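Local coordinates for uncharacterized protein YqbN (Bacillus subtilis, PDB 3KLU) that is of unknown function but probably serves as a phage-type tail assembly chaperone, at residues A[31-36]-A[120-125]. Residues are numbered along the deposited sequence; the frame is centred on the assembly and turned at random.
Sequences SKRFVD and GGEYAN
Glu122, in the first turn of helix 120-133, reaches across to Ser31 and Arg33, which belong to a type I beta turn from Ser31 to Phe34 in the loop between strands 26-28 and 44-46. Its carboxylate makes the closest approaches. Ser31 OG donates to Glu122 OE2 at 2.4 Å, a separation so short that the length itself deserves caution. The same oxygen takes a second bond from Arg33, NH1 to OE2 at 3.0 Å and nearly straight, as part of a salt bridge; the placement of NH1 is less certain because the model crowds it against OE1. Guanidinium and carboxylate planes lie 19° apart, nearly coplanar, with Glu122 CD at the edge of the guanidinium. As modelled, OE2 accepts from two donors on this small, partly buried interface of 134 Å², though the short Ser31 bond and the crowded NH1 leave the exact geometry doubtful.

Torsions explain the reach. Glu122 runs extended beyond CG, whereas Arg33 bends at chi3 (39°), which turns its guanidinium back toward the acid. Next outward, Phe34 CE1 lies 3.9 Å above the plane of the Arg33 guanidinium, offset toward its rim, while the Phe34 side chain also touches Val116 of helix 109-116. Backbone hydrogen bonding between Phe34 and Val42 ties the turn to the far end of its loop. On the helix side, Glu122 OE1, whose position is also less sure, accepts a weak hydrogen bond from Val119 N. The serine hydroxyl is itself positioned by an ST turn, in which Arg33 N donates to Ser31 OG at 3.0 Å with an N-H...O angle of 163°.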
ATOM      1  N   SER A  31     -13.265   3.832  -0.370  1.00 27.11           N
ATOM      2  CA  SER A  31     -14.537   3.742   0.341  1.00 26.99           C
ATOM      3  C   SER A  31     -15.260   5.079   0.457  1.00 26.36           C
ATOM      4  O   SER A  31     -14.643   6.129   0.683  1.00 25.75           O
ATOM      5  CB  SER A  31     -14.336   3.166   1.746  1.00 25.18           C
ATOM      6  OG  SER A  31     -15.536   3.289   2.486  1.00 24.30           O
ATOM      7  N   LYS A  32     -16.578   5.031   0.311  1.00 24.48           N
ATOM      8  CA  LYS A  32     -17.374   6.245   0.407  1.00 25.80           C
ATOM      9  C   LYS A  32     -17.694   6.612   1.874  1.00 24.25           C
ATOM     10  O   LYS A  32     -18.270   7.659   2.139  1.00 25.33           O
ATOM     11  CB  LYS A  32     -18.665   6.093  -0.397  1.00 26.62           C
ATOM     12  CG  LYS A  32     -18.486   5.912  -1.916  1.00 29.99           C
ATOM     13  CD  LYS A  32     -19.869   5.725  -2.550  1.00 32.67           C
ATOM     14  CE  LYS A  32     -19.840   5.397  -4.029  1.00 39.96           C
ATOM     15  NZ  LYS A  32     -21.214   4.992  -4.512  1.00 41.69           N
ATOM     16  N   ARG A  33     -17.282   5.752   2.804  1.00 25.72           N
ATOM     17  CA  ARG A  33     -17.527   5.970   4.224  1.00 25.37           C
ATOM     18  C   ARG A  33     -16.501   6.933   4.790  1.00 24.68           C
ATOM     19  O   ARG A  33     -16.637   7.348   5.931  1.00 24.26           O
ATOM     20  CB  ARG A  33     -17.467   4.651   5.001  1.00 22.05           C
ATOM     21  CG  ARG A  33     -18.478   3.611   4.570  1.00 26.64           C
ATOM     22  CD  ARG A  33     -18.023   2.247   5.032  1.00 29.98           C
ATOM     23  NE  ARG A  33     -17.441   2.352   6.345  1.00 32.68           N
ATOM     24  CZ  ARG A  33     -16.304   1.800   6.720  1.00 34.80           C
ATOM     25  NH1 ARG A  33     -15.588   1.065   5.895  1.00 35.45           N
ATOM     26  NH2 ARG A  33     -15.856   2.042   7.929  1.00 39.66           N
ATOM     27  N   PHE A  34     -15.461   7.275   4.027  1.00 15.56           N
ATOM     28  CA  PHE A  34     -14.511   8.235   4.553  1.00 15.67           C
ATOM     29  C   PHE A  34     -14.712   9.579   3.877  1.00 16.11           C
ATOM     30  O   PHE A  34     -14.441   9.722   2.687  1.00 18.09           O
ATOM     31  CB  PHE A  34     -13.080   7.764   4.351  1.00 14.48           C
ATOM     32  CG  PHE A  34     -12.837   6.361   4.823  1.00 16.60           C
ATOM     33  CD1 PHE A  34     -13.259   5.949   6.088  1.00 14.16           C
ATOM     34  CD2 PHE A  34     -12.198   5.438   4.005  1.00 17.72           C
ATOM     35  CE1 PHE A  34     -13.037   4.625   6.523  1.00 16.39           C
ATOM     36  CE2 PHE A  34     -11.983   4.133   4.441  1.00 17.74           C
ATOM     37  CZ  PHE A  34     -12.406   3.732   5.705  1.00 14.48           C
ATOM     38  N   VAL A  35     -15.168  10.571   4.643  1.00 23.79           N
ATOM     39  CA  VAL A  35     -15.388  11.911   4.090  1.00 26.52           C
ATOM     40  C   VAL A  35     -14.815  13.000   4.995  1.00 28.66           C
ATOM     41  O   VAL A  35     -14.580  12.787   6.189  1.00 28.00           O
ATOM     42  CB  VAL A  35     -16.896  12.205   3.840  1.00 28.55           C
ATOM     43  CG1 VAL A  35     -17.410  11.328   2.699  1.00 29.07           C
ATOM     44  CG2 VAL A  35     -17.686  11.944   5.081  1.00 23.76           C
ATOM     45  N   ASP A  36     -14.556  14.160   4.409  1.00 27.81           N
ATOM     46  CA  ASP A  36     -14.010  15.256   5.178  1.00 30.73           C
ATOM     47  C   ASP A  36     -15.148  16.162   5.647  1.00 33.11           C
ATOM     48  O   ASP A  36     -16.316  15.866   5.413  1.00 33.56           O
ATOM     49  CB  ASP A  36     -13.018  16.061   4.333  1.00 32.68           C
ATOM     50  CG  ASP A  36     -13.645  16.620   3.081  1.00 35.56           C
ATOM     51  OD1 ASP A  36     -14.882  16.809   3.051  1.00 39.23           O
ATOM     52  OD2 ASP A  36     -12.893  16.879   2.125  1.00 35.49           O
ATOM     53  N   GLY A 120     -16.048  -5.865   4.148  1.00 24.13           N
ATOM     54  CA  GLY A 120     -15.317  -6.848   3.388  1.00 26.46           C
ATOM     55  C   GLY A 120     -14.783  -6.386   2.053  1.00 27.82           C
ATOM     56  O   GLY A 120     -13.557  -6.361   1.825  1.00 28.78           O
ATOM     57  N   GLY A 121     -15.708  -6.033   1.163  1.00 22.15           N
ATOM     58  CA  GLY A 121     -15.340  -5.589  -0.173  1.00 19.61           C
ATOM     59  C   GLY A 121     -14.274  -4.501  -0.184  1.00 18.34           C
ATOM     60  O   GLY A 121     -13.389  -4.551  -1.019  1.00 19.63           O
ATOM     61  N   GLU A 122     -14.347  -3.536   0.735  1.00 18.89           N
ATOM     62  CA  GLU A 122     -13.361  -2.457   0.773  1.00 20.14           C
ATOM     63  C   GLU A 122     -11.976  -3.031   1.034  1.00 19.30           C
ATOM     64  O   GLU A 122     -10.995  -2.677   0.393  1.00 20.29           O
ATOM     65  CB  GLU A 122     -13.666  -1.453   1.893  1.00 14.79           C
ATOM     66  CG  GLU A 122     -15.017  -0.770   1.793  1.00 16.95           C
ATOM     67  CD  GLU A 122     -15.322   0.049   3.053  1.00 21.09           C
ATOM     68  OE1 GLU A 122     -14.735  -0.268   4.124  1.00 19.41           O
ATOM     69  OE2 GLU A 122     -16.147   1.003   2.973  1.00 27.15           O
ATOM     70  N   TYR A 123     -11.897  -3.907   2.015  1.00 18.89           N
ATOM     71  CA  TYR A 123     -10.624  -4.483   2.333  1.00 17.93           C
ATOM     72  C   TYR A 123     -10.026  -5.255   1.152  1.00 17.56           C
ATOM     73  O   TYR A 123      -8.821  -5.159   0.857  1.00 16.39           O
ATOM     74  CB  TYR A 123     -10.774  -5.421   3.502  1.00 19.82           C
ATOM     75  CG  TYR A 123      -9.446  -5.920   3.946  1.00 19.24           C
ATOM     76  CD1 TYR A 123      -8.622  -5.129   4.751  1.00 17.17           C
ATOM     77  CD2 TYR A 123      -8.982  -7.156   3.535  1.00 21.52           C
ATOM     78  CE1 TYR A 123      -7.337  -5.581   5.137  1.00 22.01           C
ATOM     79  CE2 TYR A 123      -7.705  -7.622   3.916  1.00 20.97           C
ATOM     80  CZ  TYR A 123      -6.892  -6.834   4.713  1.00 20.29           C
ATOM     81  OH  TYR A 123      -5.657  -7.290   5.099  1.00 21.56           O
ATOM     82  N   ALA A 124     -10.864  -6.032   0.473  1.00 22.94           N
ATOM     83  CA  ALA A 124     -10.376  -6.837  -0.642  1.00 22.87           C
ATOM     84  C   ALA A 124      -9.945  -5.918  -1.759  1.00 23.85           C
ATOM     85  O   ALA A 124      -8.942  -6.158  -2.404  1.00 24.74           O
ATOM     86  CB  ALA A 124     -11.466  -7.796  -1.125  1.00 25.95           C
ATOM     87  N   ASN A 125     -10.706  -4.852  -1.972  1.00 27.14           N
ATOM     88  CA  ASN A 125     -10.404  -3.905  -3.029  1.00 27.51           C
ATOM     89  C   ASN A 125      -9.126  -3.161  -2.737  1.00 26.12           C
ATOM     90  O   ASN A 125      -8.353  -2.874  -3.634  1.00 27.22           O
ATOM     91  CB  ASN A 125     -11.543  -2.890  -3.205  1.00 27.50           C
ATOM     92  CG  ASN A 125     -12.740  -3.460  -3.958  1.00 36.33           C
ATOM     93  OD1 ASN A 125     -12.652  -4.501  -4.604  1.00 37.45           O
ATOM     94  ND2 ASN A 125     -13.863  -2.753  -3.898  1.00 38.15           N
TER